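PDB 3H9P: putative triphosphoribosyl-dephospho-coA synthase from Archaeoglobus fulgidus DSM 4304, which has no established function but may bind ATP and form triphosphoribosyl-dephospho-CoA. Local coordinates for residues F27-V30 and R34-G37; E38-A43 and V56-F61; S97-F102 and R120-E125; E135-A140 and R148-G153. All coordinates share one frame; numbering follows the deposited sequence.

Interaction 1: F27-V30 and R34-G37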
loop_
_atom_site.group_PDB
_atom_site.type_symbol
_atom_site.label_atom_id
_atom_site.label_comp_id
_atom_site.label_asym_id
_atom_site.label_seq_id
_atom_site.Cartn_x
_atom_site.Cartn_y
_atom_site.Cartn_z
ATOM N N PHE A 27 -12.531 25.488 -2.662
ATOM C CA PHE A 27 -13.317 24.993 -3.784
ATOM C C PHE A 27 -13.568 26.081 -4.821
ATOM O O PHE A 27 -13.457 25.821 -6.026
ATOM C CB PHE A 27 -14.652 24.383 -3.329
ATOM C CG PHE A 27 -14.524 23.103 -2.558
ATOM C CD1 PHE A 27 -13.429 22.264 -2.717
ATOM C CD2 PHE A 27 -15.520 22.720 -1.681
ATOM C CE1 PHE A 27 -13.320 21.055 -2.000
ATOM C CE2 PHE A 27 -15.413 21.510 -0.960
ATOM C CZ PHE A 27 -14.293 20.697 -1.129
ATOM N N LEU A 28 -13.889 27.294 -4.375
ATOM C CA LEU A 28 -14.065 28.433 -5.300
ATOM C C LEU A 28 -12.759 28.736 -6.048
ATOM O O LEU A 28 -12.754 29.001 -7.261
ATOM C CB LEU A 28 -14.584 29.670 -4.572
ATOM C CG LEU A 28 -15.997 29.600 -3.952
ATOM C CD1 LEU A 28 -16.376 30.910 -3.302
ATOM C CD2 LEU A 28 -17.053 29.192 -5.002
ATOM N N GLU A 29 -11.650 28.626 -5.336
ATOM C CA GLU A 29 -10.357 28.764 -5.980
ATOM C C GLU A 29 -10.098 27.699 -7.086
ATOM O O GLU A 29 -9.669 28.038 -8.175
ATOM C CB GLU A 29 -9.260 28.820 -4.926
ATOM C CG GLU A 29 -7.898 28.877 -5.471
ATOM C CD GLU A 29 -6.882 29.438 -4.460
ATOM O OE1 GLU A 29 -7.074 29.259 -3.225
ATOM O OE2 GLU A 29 -5.906 30.079 -4.917
ATOM N N VAL A 30 -10.408 26.434 -6.794
ATOM C CA VAL A 30 -10.328 25.358 -7.759
ATOM C C VAL A 30 -11.191 25.625 -8.987
ATOM O O VAL A 30 -10.727 25.446 -10.138
ATOM C CB VAL A 30 -10.701 23.995 -7.066
ATOM C CG1 VAL A 30 -10.891 22.864 -8.071
ATOM C CG2 VAL A 30 -9.663 23.628 -5.922
ATOM N N ARG A 34 -8.438 25.834 -11.561
ATOM C CA ARG A 34 -8.453 24.464 -12.118
ATOM C C ARG A 34 -7.175 23.703 -11.746
ATOM O O ARG A 34 -6.693 22.858 -12.488
ATOM C CB ARG A 34 -8.607 24.486 -13.657
ATOM C CG ARG A 34 -9.554 25.516 -14.199
ATOM C CD ARG A 34 -10.959 25.014 -14.255
ATOM N NE ARG A 34 -11.884 25.984 -14.849
ATOM C CZ ARG A 34 -13.071 25.677 -15.384
ATOM N NH1 ARG A 34 -13.510 24.410 -15.419
ATOM N NH2 ARG A 34 -13.832 26.643 -15.897
ATOM N N ILE A 35 -6.647 24.030 -10.585
ATOM C CA ILE A 35 -5.374 23.573 -10.076
ATOM C C ILE A 35 -5.619 22.353 -9.191
ATOM O O ILE A 35 -6.019 22.523 -8.057
ATOM C CB ILE A 35 -4.910 24.676 -9.106
ATOM C CG1 ILE A 35 -6.214 25.322 -8.490
ATOM C CG2 ILE A 35 -3.986 25.673 -9.810
ATOM C CD1 ILE A 35 -6.235 25.616 -6.976
ATOM N N ILE A 36 -5.348 21.134 -9.639
ATOM C CA ILE A 36 -5.787 19.980 -8.835
ATOM C C ILE A 36 -5.006 19.829 -7.509
ATOM O O ILE A 36 -5.604 19.881 -6.437
ATOM C CB ILE A 36 -5.824 18.635 -9.619
ATOM C CG1 ILE A 36 -6.674 18.730 -10.902
ATOM C CG2 ILE A 36 -6.294 17.439 -8.688
ATOM C CD1 ILE A 36 -8.048 19.240 -10.729
ATOM N N GLY A 37 -3.690 19.617 -7.619
ATOM C CA GLY A 37 -2.790 19.411 -6.493
ATOM C C GLY A 37 -2.908 20.483 -5.428
ATOM O O GLY A 37 -3.205 20.194 -4.259
#

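Interaction 2: E38-A43 and V56-F61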
loop_
_atom_site.group_PDB
_atom_site.type_symbol
_atom_site.label_atom_id
_atom_site.label_comp_id
_atom_site.label_asym_id
_atom_site.label_seq_id
_atom_site.Cartn_x
_atom_site.Cartn_y
_atom_site.Cartn_z
ATOM N N GLU A 38 -2.642 21.722 -5.834
ATOM C CA GLU A 38 -2.773 22.882 -4.963
ATOM C C GLU A 38 -4.131 22.914 -4.300
ATOM O O GLU A 38 -4.233 23.218 -3.115
ATOM C CB GLU A 38 -2.606 24.183 -5.761
ATOM C CG GLU A 38 -1.229 24.743 -5.739
ATOM C CD GLU A 38 -0.565 24.563 -4.379
ATOM O OE1 GLU A 38 -1.024 25.211 -3.400
ATOM O OE2 GLU A 38 0.399 23.756 -4.302
ATOM N N GLY A 39 -5.159 22.614 -5.083
ATOM C CA GLY A 39 -6.532 22.576 -4.604
ATOM C C GLY A 39 -6.761 21.621 -3.449
ATOM O O GLY A 39 -7.372 21.992 -2.424
ATOM N N VAL A 40 -6.257 20.394 -3.604
ATOM C CA VAL A 40 -6.414 19.365 -2.570
ATOM C C VAL A 40 -5.675 19.843 -1.349
ATOM O O VAL A 40 -6.235 19.843 -0.274
ATOM C CB VAL A 40 -5.865 17.983 -3.025
ATOM C CG1 VAL A 40 -5.955 16.912 -1.900
ATOM C CG2 VAL A 40 -6.558 17.521 -4.296
ATOM N N LEU A 41 -4.462 20.348 -1.543
ATOM C CA LEU A 41 -3.635 20.828 -0.441
ATOM C C LEU A 41 -4.226 22.011 0.350
ATOM O O LEU A 41 -4.176 22.033 1.584
ATOM C CB LEU A 41 -2.204 21.122 -0.929
ATOM C CG LEU A 41 -1.201 21.695 0.080
ATOM C CD1 LEU A 41 -0.851 20.684 1.148
ATOM C CD2 LEU A 41 0.086 22.204 -0.597
ATOM N N ARG A 42 -4.795 22.978 -0.370
ATOM C CA ARG A 42 -5.502 24.103 0.227
ATOM C C ARG A 42 -6.745 23.626 0.958
ATOM O O ARG A 42 -6.982 24.013 2.119
ATOM C CB ARG A 42 -5.866 25.126 -0.847
ATOM C CG ARG A 42 -4.792 26.235 -0.960
ATOM C CD ARG A 42 -4.480 26.701 -2.389
ATOM N NE ARG A 42 -3.278 27.531 -2.410
ATOM C CZ ARG A 42 -3.260 28.864 -2.296
ATOM N NH1 ARG A 42 -4.389 29.552 -2.161
ATOM N NH2 ARG A 42 -2.097 29.518 -2.321
ATOM N N ALA A 43 -7.527 22.775 0.310
ATOM C CA ALA A 43 -8.725 22.245 0.948
ATOM C C ALA A 43 -8.356 21.619 2.269
ATOM O O ALA A 43 -9.022 21.852 3.271
ATOM C CB ALA A 43 -9.469 21.227 0.036
ATOM N N VAL A 56 -10.779 15.741 9.203
ATOM C CA VAL A 56 -10.129 15.964 7.894
ATOM C C VAL A 56 -10.868 15.440 6.635
ATOM O O VAL A 56 -11.391 16.234 5.848
ATOM C CB VAL A 56 -8.687 15.453 7.920
ATOM N N HIS A 57 -10.897 14.118 6.448
ATOM C CA HIS A 57 -11.493 13.464 5.252
ATOM C C HIS A 57 -10.714 13.834 3.984
ATOM O O HIS A 57 -11.243 14.464 3.040
ATOM C CB HIS A 57 -12.993 13.774 5.097
ATOM C CG HIS A 57 -13.783 13.665 6.370
ATOM N ND1 HIS A 57 -14.195 14.769 7.089
ATOM C CD2 HIS A 57 -14.261 12.587 7.033
ATOM C CE1 HIS A 57 -14.887 14.375 8.142
ATOM N NE2 HIS A 57 -14.941 13.056 8.136
ATOM N N PHE A 58 -9.436 13.470 3.997
ATOM C CA PHE A 58 -8.516 13.766 2.909
ATOM C C PHE A 58 -9.038 13.221 1.576
ATOM O O PHE A 58 -8.910 13.872 0.525
ATOM C CB PHE A 58 -7.127 13.166 3.240
ATOM C CG PHE A 58 -6.240 13.015 2.055
ATOM C CD1 PHE A 58 -5.448 14.075 1.629
ATOM C CD2 PHE A 58 -6.227 11.814 1.339
ATOM C CE1 PHE A 58 -4.637 13.948 0.511
ATOM C CE2 PHE A 58 -5.440 11.674 0.221
ATOM C CZ PHE A 58 -4.630 12.755 -0.203
ATOM N N GLY A 59 -9.629 12.024 1.629
ATOM C CA GLY A 59 -10.096 11.307 0.447
ATOM C C GLY A 59 -11.259 12.005 -0.199
ATOM O O GLY A 59 -11.355 12.059 -1.422
ATOM N N ALA A 60 -12.142 12.573 0.627
ATOM C CA ALA A 60 -13.245 13.362 0.089
ATOM C C ALA A 60 -12.695 14.472 -0.822
ATOM O O ALA A 60 -13.155 14.611 -1.980
ATOM C CB ALA A 60 -14.103 13.901 1.182
ATOM N N PHE A 61 -11.676 15.201 -0.340
ATOM C CA PHE A 61 -11.038 16.292 -1.144
ATOM C C PHE A 61 -10.313 15.854 -2.387
ATOM O O PHE A 61 -10.316 16.550 -3.449
ATOM C CB PHE A 61 -10.067 17.091 -0.269
ATOM C CG PHE A 61 -10.738 17.796 0.886
ATOM C CD1 PHE A 61 -11.992 18.401 0.721
ATOM C CD2 PHE A 61 -10.098 17.918 2.090
ATOM C CE1 PHE A 61 -12.592 19.089 1.730
ATOM C CE2 PHE A 61 -10.692 18.613 3.139
ATOM C CZ PHE A 61 -11.961 19.197 2.948
#

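Interaction 3: S97-F102 and R120-E125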
loop_
_atom_site.group_PDB
_atom_site.type_symbol
_atom_site.label_atom_id
_atom_site.label_comp_id
_atom_site.label_asym_id
_atom_site.label_seq_id
_atom_site.Cartn_x
_atom_site.Cartn_y
_atom_site.Cartn_z
ATOM N N SER A 97 2.070 18.003 -4.317
ATOM C CA SER A 97 1.050 18.656 -3.508
ATOM C C SER A 97 0.098 17.634 -2.895
ATOM O O SER A 97 -0.207 17.696 -1.708
ATOM C CB SER A 97 0.234 19.612 -4.352
ATOM O OG SER A 97 1.023 20.711 -4.720
ATOM N N VAL A 98 -0.354 16.680 -3.691
ATOM C CA VAL A 98 -1.265 15.724 -3.125
ATOM C C VAL A 98 -0.599 14.928 -1.991
ATOM O O VAL A 98 -1.212 14.732 -0.931
ATOM C CB VAL A 98 -1.888 14.828 -4.201
ATOM C CG1 VAL A 98 -2.618 13.637 -3.588
ATOM C CG2 VAL A 98 -2.862 15.653 -5.041
ATOM N N LEU A 99 0.646 14.500 -2.217
ATOM C CA LEU A 99 1.439 13.794 -1.220
ATOM C C LEU A 99 1.662 14.599 0.076
ATOM O O LEU A 99 1.457 14.089 1.182
ATOM C CB LEU A 99 2.771 13.341 -1.840
ATOM C CG LEU A 99 3.679 12.417 -1.023
ATOM C CD1 LEU A 99 2.897 11.240 -0.412
ATOM C CD2 LEU A 99 4.795 11.882 -1.907
ATOM N N GLU A 100 2.051 15.861 -0.057
ATOM C CA GLU A 100 2.089 16.763 1.086
ATOM C C GLU A 100 0.729 16.920 1.791
ATOM O O GLU A 100 0.667 16.964 3.009
ATOM C CB GLU A 100 2.622 18.124 0.664
ATOM C CG GLU A 100 2.739 19.096 1.829
ATOM C CD GLU A 100 3.083 20.487 1.393
ATOM O OE1 GLU A 100 3.575 20.634 0.243
ATOM O OE2 GLU A 100 2.878 21.435 2.198
ATOM N N ALA A 101 -0.366 16.963 1.030
ATOM C CA ALA A 101 -1.709 17.050 1.633
ATOM C C ALA A 101 -2.038 15.809 2.479
ATOM O O ALA A 101 -2.668 15.905 3.558
ATOM C CB ALA A 101 -2.806 17.284 0.540
ATOM N N PHE A 102 -1.588 14.663 1.977
ATOM C CA PHE A 102 -1.743 13.370 2.639
ATOM C C PHE A 102 -0.995 13.350 3.953
ATOM O O PHE A 102 -1.565 12.978 4.992
ATOM C CB PHE A 102 -1.218 12.244 1.726
ATOM C CG PHE A 102 -1.230 10.874 2.362
ATOM C CD1 PHE A 102 -2.384 10.080 2.321
ATOM C CD2 PHE A 102 -0.078 10.360 2.981
ATOM C CE1 PHE A 102 -2.396 8.779 2.884
ATOM C CE2 PHE A 102 -0.078 9.072 3.560
ATOM C CZ PHE A 102 -1.241 8.284 3.514
ATOM N N ARG A 120 10.289 11.213 1.403
ATOM C CA ARG A 120 11.407 11.853 0.714
ATOM C C ARG A 120 11.825 11.111 -0.555
ATOM O O ARG A 120 12.068 11.730 -1.588
ATOM C CB ARG A 120 12.591 11.949 1.661
ATOM C CG ARG A 120 13.787 12.718 1.120
ATOM C CD ARG A 120 14.595 13.281 2.273
ATOM N NE ARG A 120 13.699 13.823 3.292
ATOM C CZ ARG A 120 14.042 14.080 4.550
ATOM N NH1 ARG A 120 15.287 13.860 4.978
ATOM N NH2 ARG A 120 13.126 14.568 5.383
ATOM N N LYS A 121 11.922 9.790 -0.457
ATOM C CA LYS A 121 12.285 8.950 -1.587
ATOM C C LYS A 121 11.174 8.840 -2.630
ATOM O O LYS A 121 11.430 8.824 -3.831
ATOM C CB LYS A 121 12.752 7.580 -1.088
ATOM C CG LYS A 121 14.190 7.677 -0.533
ATOM C CD LYS A 121 14.587 6.500 0.299
ATOM C CE LYS A 121 15.967 6.736 0.886
ATOM N NZ LYS A 121 16.478 5.505 1.514
ATOM N N THR A 122 9.942 8.803 -2.155
ATOM C CA THR A 122 8.811 8.827 -3.044
ATOM C C THR A 122 8.750 10.153 -3.791
ATOM O O THR A 122 8.642 10.162 -5.030
ATOM C CB THR A 122 7.500 8.543 -2.317
ATOM O OG1 THR A 122 7.645 7.335 -1.557
ATOM C CG2 THR A 122 6.387 8.343 -3.327
ATOM N N GLU A 123 8.858 11.253 -3.040
ATOM C CA GLU A 123 8.824 12.584 -3.625
ATOM C C GLU A 123 9.910 12.706 -4.672
ATOM O O GLU A 123 9.684 13.241 -5.755
ATOM C CB GLU A 123 9.050 13.667 -2.571
ATOM C CG GLU A 123 7.910 13.868 -1.599
ATOM C CD GLU A 123 8.366 14.542 -0.314
ATOM O OE1 GLU A 123 9.591 14.671 -0.092
ATOM O OE2 GLU A 123 7.502 14.936 0.489
ATOM N N GLU A 124 11.092 12.188 -4.362
ATOM C CA GLU A 124 12.188 12.372 -5.295
ATOM C C GLU A 124 12.012 11.550 -6.574
ATOM O O GLU A 124 12.416 11.996 -7.631
ATOM C CB GLU A 124 13.569 12.245 -4.627
ATOM C CG GLU A 124 14.108 10.854 -4.370
ATOM C CD GLU A 124 15.457 10.893 -3.635
ATOM O OE1 GLU A 124 16.474 10.430 -4.213
ATOM O OE2 GLU A 124 15.510 11.410 -2.487
ATOM N N GLU A 125 11.349 10.396 -6.496
ATOM C CA GLU A 125 11.078 9.619 -7.711
ATOM C C GLU A 125 9.908 10.147 -8.517
ATOM O O GLU A 125 9.944 10.129 -9.753
ATOM C CB GLU A 125 10.926 8.132 -7.420
ATOM C CG GLU A 125 12.202 7.536 -6.959
ATOM C CD GLU A 125 13.351 7.760 -7.940
ATOM O OE1 GLU A 125 13.194 7.402 -9.127
ATOM O OE2 GLU A 125 14.405 8.303 -7.512
#

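Interaction 4: E135-A140 and R148-G153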
loop_
_atom_site.group_PDB
_atom_site.type_symbol
_atom_site.label_atom_id
_atom_site.label_comp_id
_atom_site.label_asym_id
_atom_site.label_seq_id
_atom_site.Cartn_x
_atom_site.Cartn_y
_atom_site.Cartn_z
ATOM N N GLU A 135 -0.920 9.271 -13.447
ATOM C CA GLU A 135 0.028 8.148 -13.588
ATOM C C GLU A 135 0.321 7.523 -12.236
ATOM O O GLU A 135 0.357 6.315 -12.098
ATOM C CB GLU A 135 1.317 8.597 -14.286
ATOM C CG GLU A 135 1.038 9.218 -15.652
ATOM C CD GLU A 135 2.179 10.068 -16.222
ATOM O OE1 GLU A 135 2.881 10.803 -15.482
ATOM O OE2 GLU A 135 2.367 10.015 -17.454
ATOM N N TRP A 136 0.524 8.362 -11.239
ATOM C CA TRP A 136 0.725 7.890 -9.887
ATOM C C TRP A 136 -0.431 6.976 -9.497
ATOM O O TRP A 136 -0.215 5.819 -9.125
ATOM C CB TRP A 136 0.815 9.078 -8.935
ATOM C CG TRP A 136 1.397 8.722 -7.604
ATOM C CD1 TRP A 136 2.168 7.638 -7.311
ATOM C CD2 TRP A 136 1.310 9.489 -6.399
ATOM N NE1 TRP A 136 2.537 7.658 -5.991
ATOM C CE2 TRP A 136 2.038 8.789 -5.406
ATOM C CE3 TRP A 136 0.673 10.700 -6.055
ATOM C CZ2 TRP A 136 2.155 9.251 -4.079
ATOM C CZ3 TRP A 136 0.778 11.165 -4.717
ATOM C CH2 TRP A 136 1.515 10.434 -3.752
HETATM N N MSE A 137 -1.657 7.500 -9.623
HETATM C CA MSE A 137 -2.875 6.765 -9.291
HETATM C C MSE A 137 -2.988 5.457 -10.092
HETATM O O MSE A 137 -3.514 4.478 -9.555
HETATM C CB MSE A 137 -4.140 7.623 -9.478
HETATM C CG MSE A 137 -4.336 8.759 -8.482
HETATM SE SE MSE A 137 -4.233 8.279 -6.565
HETATM C CE MSE A 137 -2.313 8.532 -6.296
ATOM N N LYS A 138 -2.480 5.407 -11.332
ATOM C CA LYS A 138 -2.490 4.146 -12.076
ATOM C C LYS A 138 -1.567 3.103 -11.440
ATOM O O LYS A 138 -1.627 1.933 -11.799
ATOM C CB LYS A 138 -2.083 4.304 -13.547
ATOM C CG LYS A 138 -3.068 5.047 -14.469
ATOM C CD LYS A 138 -2.593 4.997 -15.953
ATOM C CE LYS A 138 -1.887 3.675 -16.248
ATOM N NZ LYS A 138 -1.257 3.626 -17.597
HETATM N N MSE A 139 -0.704 3.501 -10.511
HETATM C CA MSE A 139 0.183 2.514 -9.883
HETATM C C MSE A 139 -0.267 2.053 -8.490
HETATM O O MSE A 139 0.423 1.293 -7.829
HETATM C CB MSE A 139 1.599 3.041 -9.831
HETATM C CG MSE A 139 2.186 3.143 -11.192
HETATM SE SE MSE A 139 3.860 4.105 -11.157
HETATM C CE MSE A 139 3.466 5.532 -9.918
ATOM N N ALA A 140 -1.407 2.542 -8.044
ATOM C CA ALA A 140 -1.938 2.147 -6.759
ATOM C C ALA A 140 -2.480 0.701 -6.760
ATOM O O ALA A 140 -2.842 0.178 -7.797
ATOM C CB ALA A 140 -3.018 3.140 -6.324
ATOM N N ARG A 148 -8.598 4.467 -8.146
ATOM C CA ARG A 148 -9.401 3.852 -9.188
ATOM C C ARG A 148 -10.492 4.781 -9.772
ATOM O O ARG A 148 -10.700 4.782 -10.977
ATOM C CB ARG A 148 -9.975 2.598 -8.550
ATOM C CG ARG A 148 -11.208 1.958 -9.134
ATOM C CD ARG A 148 -11.070 0.549 -8.705
ATOM N NE ARG A 148 -12.279 -0.031 -8.180
ATOM C CZ ARG A 148 -12.281 -1.055 -7.345
ATOM N NH1 ARG A 148 -11.129 -1.557 -6.902
ATOM N NH2 ARG A 148 -13.435 -1.555 -6.937
ATOM N N GLU A 149 -11.169 5.566 -8.933
ATOM C CA GLU A 149 -12.011 6.687 -9.392
ATOM C C GLU A 149 -11.209 7.753 -10.166
ATOM O O GLU A 149 -11.706 8.366 -11.125
ATOM C CB GLU A 149 -12.670 7.394 -8.187
ATOM C CG GLU A 149 -13.702 6.555 -7.476
ATOM C CD GLU A 149 -14.945 6.351 -8.314
ATOM O OE1 GLU A 149 -15.813 7.242 -8.354
ATOM O OE2 GLU A 149 -15.042 5.306 -8.954
ATOM N N LEU A 150 -9.991 8.030 -9.713
ATOM C CA LEU A 150 -9.237 9.082 -10.350
ATOM C C LEU A 150 -8.774 8.614 -11.719
ATOM O O LEU A 150 -8.553 9.444 -12.618
ATOM C CB LEU A 150 -8.076 9.566 -9.466
ATOM C CG LEU A 150 -8.420 10.879 -8.698
ATOM C CD1 LEU A 150 -9.526 10.666 -7.720
ATOM C CD2 LEU A 150 -7.214 11.502 -7.994
ATOM N N VAL A 151 -8.667 7.296 -11.887
ATOM C CA VAL A 151 -8.147 6.742 -13.123
ATOM C C VAL A 151 -9.220 6.312 -14.158
ATOM O O VAL A 151 -8.968 6.357 -15.333
ATOM C CB VAL A 151 -7.133 5.577 -12.853
ATOM C CG1 VAL A 151 -6.930 4.742 -14.092
ATOM C CG2 VAL A 151 -5.780 6.131 -12.376
ATOM N N ASP A 152 -10.404 5.906 -13.717
ATOM C CA ASP A 152 -11.355 5.279 -14.608
ATOM C C ASP A 152 -12.566 6.141 -14.824
ATOM O O ASP A 152 -13.609 5.616 -15.123
ATOM C CB ASP A 152 -11.840 3.927 -14.043
ATOM C CG ASP A 152 -12.715 4.073 -12.734
ATOM O OD1 ASP A 152 -13.274 5.173 -12.361
ATOM O OD2 ASP A 152 -12.844 3.034 -12.060
ATOM N N GLY A 153 -12.464 7.442 -14.603
ATOM C CA GLY A 153 -13.606 8.313 -14.810
ATOM C C GLY A 153 -14.640 8.346 -13.692
ATOM O O GLY A 153 -15.792 8.645 -13.941
#

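Interaction 1: F27-V30 and R34-G37
Val-30 and Arg-34 meet at the tight corner between helix 24-33 and helix 36-46, the short connection between two consecutive helices of an all-helical fold. The last turn of the first helix ends with Arg-34 N bonded to Val-30 O at 2.7 Å; the bond is short but bent, with an N-H...O angle of 138°. Arg-34 then takes a positive phi of 71°, which breaks the helix, and Ile-35 occupies the N-cap position of the next one. Its CD1 reaches back against the first helix, lying 4.0 Å from Glu-29 CG and 4.1 Å from Val-30 CG2, so the methyl rests on the aliphatic part of the glutamate and on a valine branch. The Ile-35 chi1 of 31° is not fully staggered; with CG1 between the backbone N and the carbonyl carbon, CD1 swings back toward Val-30. Arg-34 NH1 is hydrogen-bonded to Ser-69 O and forms a salt bridge with Asp-72. The contact therefore joins one backbone bond to a small apolar patch, while its charges are paired around it: Glu-29 both within the corner, to Lys-33, and beyond it, to Arg-42, and Arg-34 to the loop after helix 58-68.

Interaction 2: E38-A43 and V56-F61
Val-40 and Phe-61 bring helices 36-46 and 58-68 close together, their CA atoms 5.7 Å apart, and no hydrogen bond links the two segments. The clearest side-chain geometry is that of Ala-43 and Phe-61. Ala-43 CB stands over one face of the phenyl ring, 3.8 Å from its centroid and 13° off the ring normal, a CH-pi contact with the methyl nearly above the middle. The same ring reaches past the methyl to the backbone, where Phe-61 CE2 lies 3.6 Å from Ala-43 O, an oxygen that also accepts a hydrogen bond from Ser-47 OG. Phe-61 CG is anti to its own carbonyl carbon (chi1 -63°), the setting that brings the ring beneath Ala-43. One turn earlier on helix 36-46, Val-40 serves both aromatic residues: its CG1 comes obliquely to Phe-58 CE1 at 4.0 Å, while its CG2 is 4.0 Å from Phe-61 O. Three of the four residues in contact are buried, which identifies the joint as part of the helical core. Replacing Phe-61 by an alanine would probably leave the Ala-43 methyl without its aromatic face and open a gap between the two helices. Other parts of the chain close in around the pair. Ala-23 packs against both Ala-43 and Phe-61, and Ala-101 of helix 92-105 touches both Val-40 and Phe-58, making a third helix beside the joint.

Interaction 3: S97-F102 and R120-E125
Thr-122 is the first residue along 120-125 to meet the other helix: its CG2 lies 4.1 Å from Leu-99 CD2. The methyl is anti to the backbone N of Thr-122 (chi1 -52° for OG1), an arrangement that turns carbon to the leucine and sets the hydroxyl beside its own backbone, where OG1 is hydrogen-bonded to Lys-118 O one turn back. Glu-123 follows with the shorter approach, its CG 3.7 Å from the same Leu-99 CD2. Only the aliphatic root of this glutamate does the touching, and the two side chains cross at a slant. One leucine methyl is thus shared by two successive residues of the facing helix. This is a sparse pairing of helix 92-105 with helix 118-129 in an all-helical fold: the nearest CA atoms, those of Leu-99 and Glu-123, are 7.9 Å apart, and no hydrogen bond crosses. Beyond CG the Glu-123 chain runs on extended, and its OE2 comes no nearer than 6.9 Å to Glu-100 OE1, a spacing at which two like charges would be expected to repel mildly. Glu-124 and Glu-125 belong to a different surface. Their carboxylates, through OE1 and OE2 respectively, both form salt bridges with Lys-138 NZ of the second subunit, while Ala-140 of that subunit packs on Thr-122. On the other helix, Leu-99 also rests on Trp-136 of its own chain.

Interaction 4: E135-A140 and R148-G153
Val-151 CG2 is the atom on which most of this contact turns. It lies 3.6 Å from Met-137 CB and 3.5 Å from Lys-138 N, and Lys-138 CG also comes to 3.6 Å from this methyl. The other valine branch, CG1, is 3.9 Å from that same Lys-138 CG, so the lysine's aliphatic root lies against both methyls, the two side chains crossing at about a right angle. Beside this, CG of Met-137, a selenomethionine, sits 4.0 Å from Leu-150 CB. The joint links two short helices, 133-138 and 145-151, that follow each other in the chain, with no hydrogen bond between the segments. Farther out, bends at chi2 and chi3 (-52° and 89°) fold the selenomethionine back on its own helix, where its CE stands 3.5 Å above the Trp-136 ring plane, offset toward the rim. Lys-138 leads the other way: NZ makes salt bridges with Glu-124 and Glu-125 of the second subunit, whose Lys-121 also packs on Val-151. The backbone of Val-151 is held as well, its carbonyl oxygen accepting hydrogen bonds from Arg-84 NH2 and Tyr-134 OH.

The four contacts follow one another along the chain, each closing before the next opens, and all belong to one all-helical chain. Interactions 1 and 2 share helix 36-46; their centres are 10 Å apart, and the Glu-29 to Arg-42 salt bridge joins them. Helix 92-105 connects interaction 3 with interaction 2, centres 15 Å apart, through Glu-38 and Ser-97 and through Phe-58 packing on it. Interaction 1 also touches interaction 3, centres 19 Å apart, where Gly-37 packs on Ser-97 and Val-98. Interactions 1, 2 and 3 thus touch one another, and interaction 4 joins the group through interaction 3, centres 16 Å apart, where Leu-99 meets Trp-136; both of these reach the second subunit.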